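Side-chain contacts in delta-1-pyrroline-5-carboxylate dehydrogenase, mitochondrial (Mus musculus, PDB 4E3X), which catalyses the NAD-dependent oxidation of glutamate gamma-semialdehyde to glutamate, the second step in the breakdown of proline: residues Q79-P84 / K90-C95; K55-Q60 / L144-V149. All coordinates share one frame; numbering follows the deposited sequence.

Interaction 1. Residues Q79-P84 / K90-C95; sequences QYQLSP and KVAKFC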
loop_
_atom_site.group_PDB
_atom_site.type_symbol
_atom_site.label_atom_id
_atom_site.label_comp_id
_atom_site.label_asym_id
_atom_site.label_seq_id
_atom_site.Cartn_x
_atom_site.Cartn_y
_atom_site.Cartn_z
ATOM N N GLN B 79 -33.056 -12.798 -7.926
ATOM C CA GLN B 79 -32.880 -11.491 -8.546
ATOM C C GLN B 79 -32.779 -11.665 -10.058
ATOM O O GLN B 79 -32.412 -12.739 -10.537
ATOM C CB GLN B 79 -31.595 -10.837 -8.022
ATOM C CG GLN B 79 -31.553 -10.620 -6.514
ATOM C CD GLN B 79 -32.450 -9.484 -6.066
ATOM O OE1 GLN B 79 -32.621 -8.497 -6.781
ATOM N NE2 GLN B 79 -33.029 -9.617 -4.875
ATOM N N TYR B 80 -33.109 -10.616 -10.804
ATOM C CA TYR B 80 -32.974 -10.658 -12.256
ATOM C C TYR B 80 -32.112 -9.524 -12.763
ATOM O O TYR B 80 -32.182 -8.405 -12.256
ATOM C CB TYR B 80 -34.333 -10.574 -12.946
ATOM C CG TYR B 80 -35.203 -11.768 -12.686
ATOM C CD1 TYR B 80 -36.127 -11.758 -11.655
ATOM C CD2 TYR B 80 -35.091 -12.917 -13.459
ATOM C CE1 TYR B 80 -36.930 -12.860 -11.403
ATOM C CE2 TYR B 80 -35.895 -14.019 -13.224
ATOM C CZ TYR B 80 -36.804 -13.988 -12.193
ATOM O OH TYR B 80 -37.594 -15.092 -11.955
ATOM N N GLN B 81 -31.304 -9.832 -13.771
ATOM C CA GLN B 81 -30.575 -8.832 -14.535
ATOM C C GLN B 81 -31.368 -8.578 -15.815
ATOM O O GLN B 81 -31.772 -9.531 -16.497
ATOM C CB GLN B 81 -29.175 -9.334 -14.877
ATOM C CG GLN B 81 -28.344 -8.332 -15.644
ATOM C CD GLN B 81 -27.065 -8.937 -16.178
ATOM O OE1 GLN B 81 -26.799 -10.131 -15.978
ATOM N NE2 GLN B 81 -26.271 -8.132 -16.878
ATOM N N LEU B 82 -31.606 -7.306 -16.118
ATOM C CA LEU B 82 -32.394 -6.914 -17.286
ATOM C C LEU B 82 -31.495 -6.351 -18.385
ATOM O O LEU B 82 -30.460 -5.754 -18.099
ATOM C CB LEU B 82 -33.422 -5.855 -16.887
ATOM C CG LEU B 82 -34.259 -6.150 -15.640
ATOM C CD1 LEU B 82 -35.234 -5.002 -15.390
ATOM C CD2 LEU B 82 -34.991 -7.494 -15.761
ATOM N N SER B 83 -31.887 -6.525 -19.641
ATOM C CA SER B 83 -31.165 -5.897 -20.737
ATOM C C SER B 83 -31.498 -4.404 -20.742
ATOM O O SER B 83 -32.663 -4.040 -20.853
ATOM C CB SER B 83 -31.567 -6.536 -22.066
ATOM O OG SER B 83 -30.816 -5.991 -23.139
ATOM N N PRO B 84 -30.485 -3.533 -20.621
ATOM C CA PRO B 84 -30.792 -2.107 -20.437
ATOM C C PRO B 84 -31.622 -1.480 -21.564
ATOM O O PRO B 84 -32.420 -0.570 -21.301
ATOM C CB PRO B 84 -29.405 -1.463 -20.373
ATOM C CG PRO B 84 -28.557 -2.529 -19.774
ATOM C CD PRO B 84 -29.061 -3.822 -20.374
ATOM N N LYS B 90 -35.224 -10.440 -19.389
ATOM C CA LYS B 90 -34.450 -10.841 -18.228
ATOM C C LYS B 90 -33.306 -11.705 -18.729
ATOM O O LYS B 90 -33.523 -12.843 -19.142
ATOM C CB LYS B 90 -35.327 -11.627 -17.256
ATOM C CG LYS B 90 -36.431 -10.791 -16.634
ATOM C CD LYS B 90 -37.435 -11.662 -15.896
ATOM C CE LYS B 90 -38.426 -10.825 -15.111
ATOM N NZ LYS B 90 -39.268 -9.987 -16.002
ATOM N N VAL B 91 -32.092 -11.162 -18.721
ATOM C CA VAL B 91 -30.963 -11.886 -19.296
ATOM C C VAL B 91 -30.395 -12.929 -18.345
ATOM O O VAL B 91 -29.770 -13.903 -18.770
ATOM C CB VAL B 91 -29.850 -10.934 -19.803
ATOM C CG1 VAL B 91 -30.448 -9.854 -20.700
ATOM C CG2 VAL B 91 -29.079 -10.314 -18.638
ATOM N N ALA B 92 -30.624 -12.731 -17.053
ATOM C CA ALA B 92 -30.163 -13.688 -16.059
ATOM C C ALA B 92 -31.090 -13.689 -14.858
ATOM O O ALA B 92 -31.664 -12.649 -14.501
ATOM C CB ALA B 92 -28.721 -13.391 -15.624
ATOM N N LYS B 93 -31.236 -14.870 -14.263
ATOM C CA LYS B 93 -31.883 -15.049 -12.973
ATOM C C LYS B 93 -30.796 -15.551 -12.047
ATOM O O LYS B 93 -30.149 -16.553 -12.336
ATOM C CB LYS B 93 -32.999 -16.089 -13.070
ATOM C CG LYS B 93 -33.711 -16.317 -11.743
ATOM C CD LYS B 93 -34.955 -17.176 -11.876
ATOM C CE LYS B 93 -34.610 -18.622 -12.092
ATOM N NZ LYS B 93 -35.835 -19.479 -12.028
ATOM N N PHE B 94 -30.568 -14.841 -10.951
ATOM C CA PHE B 94 -29.509 -15.222 -10.029
ATOM C C PHE B 94 -30.050 -15.104 -8.618
ATOM O O PHE B 94 -31.243 -14.890 -8.436
ATOM C CB PHE B 94 -28.218 -14.406 -10.276
ATOM C CG PHE B 94 -28.343 -12.927 -10.005
ATOM C CD1 PHE B 94 -27.872 -12.394 -8.815
ATOM C CD2 PHE B 94 -28.878 -12.061 -10.954
ATOM C CE1 PHE B 94 -27.958 -11.036 -8.558
ATOM C CE2 PHE B 94 -28.972 -10.693 -10.708
ATOM C CZ PHE B 94 -28.503 -10.180 -9.507
ATOM N N CYS B 95 -29.196 -15.275 -7.622
ATOM C CA CYS B 95 -29.656 -15.113 -6.255
ATOM C C CYS B 95 -28.596 -14.467 -5.388
ATOM O O CYS B 95 -27.404 -14.528 -5.678
ATOM C CB CYS B 95 -30.092 -16.451 -5.649
ATOM S SG CYS B 95 -28.767 -17.661 -5.440
#
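Gln-79 lays its beta-carbon over one face of the Phe-94 ring, CB standing 3.7 Å from the ring centroid and 19° off the normal, a CH-pi contact displaced toward the rim. Phe-94 reaches this place with CG wedged between its backbone N and carbonyl carbon (chi1 65°), which swings the ring toward the partner strand, while Ile-64 and Met-239 also touch it. Cutting Phe-94 back to an alanine would probably strip Gln-79 CB of the ring face it rests on and open a gap next to Ile-64 and Met-239. Gln-79 bends away beyond CG, its NE2 hydrogen-bonded to Asp-77 OD1. On the same face of the sheet the extended Gln-81 side chain passes Val-91, whose CG2 lies 3.5 Å from Gln-81 CD; hydrogen bonds hold the amide at both ends, OE1 to Leu-240 N and NE2 to Gly-150 O. The two strands form an antiparallel beta hairpin: 78-83 is an outermost strand of a four-stranded mixed sheet, and 89-95 pairs on its other side with 62-68. Gln-79 N to Phe-94 O and Phe-94 N to Gln-79 O are hydrogen bonds of 2.8 Å each. The register slips at a classic beta bulge, where Gln-81 O accepts hydrogen bonds from Val-91 N at 2.8 Å and, weakly, from Ala-92 N at 3.4 Å. The other face of the hairpin is looser and more exposed. There Lys-90 CD sits over the Tyr-80 ring, 3.9 Å from its centroid, and the ammonium beyond is so distant that any cation-pi attraction is weak at most. Lys-93 runs alongside Tyr-80 in the same direction, its CD 3.4 Å from Tyr-80 OH, before bending off at chi3 (74°). The methyl CD2 of Leu-82 rests on the methylene CG of Lys-90.

Interaction 2. Residues K55-Q60 / L144-V149; sequences KDLKGQ and LAKTMV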
loop_
_atom_site.group_PDB
_atom_site.type_symbol
_atom_site.label_atom_id
_atom_site.label_comp_id
_atom_site.label_asym_id
_atom_site.label_seq_id
_atom_site.Cartn_x
_atom_site.Cartn_y
_atom_site.Cartn_z
ATOM N N LYS B 55 -27.242 -13.667 -31.279
ATOM C CA LYS B 55 -28.399 -14.502 -31.555
ATOM C C LYS B 55 -28.570 -15.565 -30.464
ATOM O O LYS B 55 -29.694 -15.884 -30.086
ATOM C CB LYS B 55 -28.257 -15.154 -32.927
ATOM N N ASP B 56 -27.455 -16.090 -29.950
ATOM C CA ASP B 56 -27.483 -17.110 -28.894
ATOM C C ASP B 56 -28.082 -16.598 -27.582
ATOM O O ASP B 56 -28.422 -17.394 -26.709
ATOM C CB ASP B 56 -26.072 -17.636 -28.599
ATOM C CG ASP B 56 -25.527 -18.534 -29.691
ATOM O OD1 ASP B 56 -26.328 -19.097 -30.465
ATOM O OD2 ASP B 56 -24.284 -18.686 -29.759
ATOM N N LEU B 57 -28.184 -15.279 -27.435
ATOM C CA LEU B 57 -28.663 -14.673 -26.193
ATOM C C LEU B 57 -30.089 -14.164 -26.315
ATOM O O LEU B 57 -30.756 -13.895 -25.311
ATOM C CB LEU B 57 -27.762 -13.513 -25.773
ATOM C CG LEU B 57 -26.348 -13.881 -25.334
ATOM C CD1 LEU B 57 -25.564 -12.630 -24.995
ATOM C CD2 LEU B 57 -26.394 -14.794 -24.128
ATOM N N LYS B 58 -30.544 -14.014 -27.552
ATOM C CA LYS B 58 -31.869 -13.481 -27.812
ATOM C C LYS B 58 -32.931 -14.384 -27.201
ATOM O O LYS B 58 -32.967 -15.586 -27.461
ATOM C CB LYS B 58 -32.091 -13.326 -29.318
ATOM N N GLY B 59 -33.781 -13.801 -26.367
ATOM C CA GLY B 59 -34.837 -14.554 -25.719
ATOM C C GLY B 59 -34.377 -15.508 -24.628
ATOM O O GLY B 59 -35.190 -16.256 -24.095
ATOM N N GLN B 60 -33.097 -15.470 -24.263
ATOM C CA GLN B 60 -32.575 -16.394 -23.258
ATOM C C GLN B 60 -32.412 -15.764 -21.883
ATOM O O GLN B 60 -32.001 -14.608 -21.765
ATOM C CB GLN B 60 -31.214 -16.940 -23.691
ATOM C CG GLN B 60 -31.179 -17.495 -25.112
ATOM C CD GLN B 60 -31.844 -18.855 -25.244
ATOM O OE1 GLN B 60 -32.209 -19.491 -24.249
ATOM N NE2 GLN B 60 -32.003 -19.309 -26.484
ATOM N N LEU B 144 -18.198 -10.771 -25.301
ATOM C CA LEU B 144 -18.645 -9.528 -25.917
ATOM C C LEU B 144 -20.173 -9.447 -25.924
ATOM O O LEU B 144 -20.751 -8.440 -25.515
ATOM C CB LEU B 144 -18.096 -9.401 -27.340
ATOM C CG LEU B 144 -16.773 -8.649 -27.506
ATOM C CD1 LEU B 144 -15.695 -9.141 -26.568
ATOM C CD2 LEU B 144 -16.317 -8.756 -28.951
ATOM N N ALA B 145 -20.819 -10.505 -26.406
ATOM C CA ALA B 145 -22.268 -10.507 -26.550
ATOM C C ALA B 145 -22.951 -10.347 -25.199
ATOM O O ALA B 145 -23.949 -9.625 -25.079
ATOM C CB ALA B 145 -22.736 -11.784 -27.243
ATOM N N LYS B 146 -22.406 -11.009 -24.179
ATOM C CA LYS B 146 -23.007 -10.946 -22.854
ATOM C C LYS B 146 -22.856 -9.554 -22.242
ATOM O O LYS B 146 -23.721 -9.105 -21.500
ATOM C CB LYS B 146 -22.413 -12.023 -21.946
ATOM C CG LYS B 146 -22.876 -13.413 -22.352
ATOM C CD LYS B 146 -22.285 -14.526 -21.500
ATOM C CE LYS B 146 -22.891 -15.857 -21.899
ATOM N NZ LYS B 146 -22.318 -16.995 -21.125
ATOM N N THR B 147 -21.759 -8.881 -22.562
ATOM C CA THR B 147 -21.539 -7.518 -22.101
ATOM C C THR B 147 -22.453 -6.541 -22.864
ATOM O O THR B 147 -23.012 -5.602 -22.289
ATOM C CB THR B 147 -20.048 -7.145 -22.246
ATOM O OG1 THR B 147 -19.255 -8.049 -21.458
ATOM C CG2 THR B 147 -19.782 -5.727 -21.779
ATOM N N MET B 148 -22.631 -6.771 -24.161
ATOM C CA MET B 148 -23.559 -5.949 -24.942
ATOM C C MET B 148 -24.990 -6.085 -24.448
ATOM O O MET B 148 -25.668 -5.093 -24.175
ATOM C CB MET B 148 -23.498 -6.334 -26.420
ATOM C CG MET B 148 -22.177 -5.991 -27.096
ATOM S SD MET B 148 -22.127 -6.464 -28.836
ATOM C CE MET B 148 -23.420 -5.416 -29.493
ATOM N N VAL B 149 -25.458 -7.322 -24.347
ATOM C CA VAL B 149 -26.859 -7.555 -24.029
ATOM C C VAL B 149 -27.173 -7.281 -22.563
ATOM O O VAL B 149 -28.236 -6.754 -22.241
ATOM C CB VAL B 149 -27.289 -8.977 -24.448
ATOM C CG1 VAL B 149 -28.677 -9.316 -23.928
ATOM C CG2 VAL B 149 -27.232 -9.114 -25.959
#
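Leu-57 carries this contact alone on its side, pressing one methyl against the backbone of Ala-145 and Lys-146 and the side chains of Ala-145, Lys-146 and Val-149. Its CB is directed at the helix. Rotation about CA-CB sets CG anti to the carbonyl carbon (chi1 -68°); neither CB nor CG comes within 4.2 Å of the helix segment, and the two methyls make the contact. Leu-57 CD1 comes closest, in van der Waals contact 3.4 Å from Ala-145 O and 3.7 Å from Ala-145 CB, and it also touches Val-149 CG2 at 4.0 Å. Ala-145 and Val-149 are four residues apart and so on neighbouring turns of one helix face, with Ala-145 O already taken by a hydrogen bond from Val-149 N at 2.8 Å. The leucine begins a type II beta turn, Leu-57 to Gln-60, closed by Gln-60 N on Leu-57 O at 3.0 Å, with Gly-59 supplying the positive phi (72°) at its third position; the turn lies between helix 45-55 and strand 62-68, and its first residue packs on helix 140-151. Leu-57 CD1 also lies 3.9 Å from Lys-146 CG, and Leu-57 CD2 meets the same carbon more loosely. The two side chains cross at about a right angle, while Lys-146 NZ runs on to a salt bridge with Glu-142. Leu-54 packs on Ala-145 and Val-149 as well.

Going from the N terminus, the chain leaves helix 45-55 through the turn at 55-60, runs along strand 62-68 and then makes the hairpin of interaction 1, which closes a short loop of five residues between 79-84 and 90-95. Only after further helices does it arrive at 144-149, where interaction 2 closes a loop of 83 residues. The small loop therefore lies wholly within the large one, and the two do not cross. They also meet in space: Ser-83 OG is 2.8 Å from Val-149 O, a probable hydrogen bond, and Val-91 CG1 packs 3.7 Å from Val-149 CG1. Helix 140-151 is thus joined both to the hairpin and to the turn preceding strand 62-68.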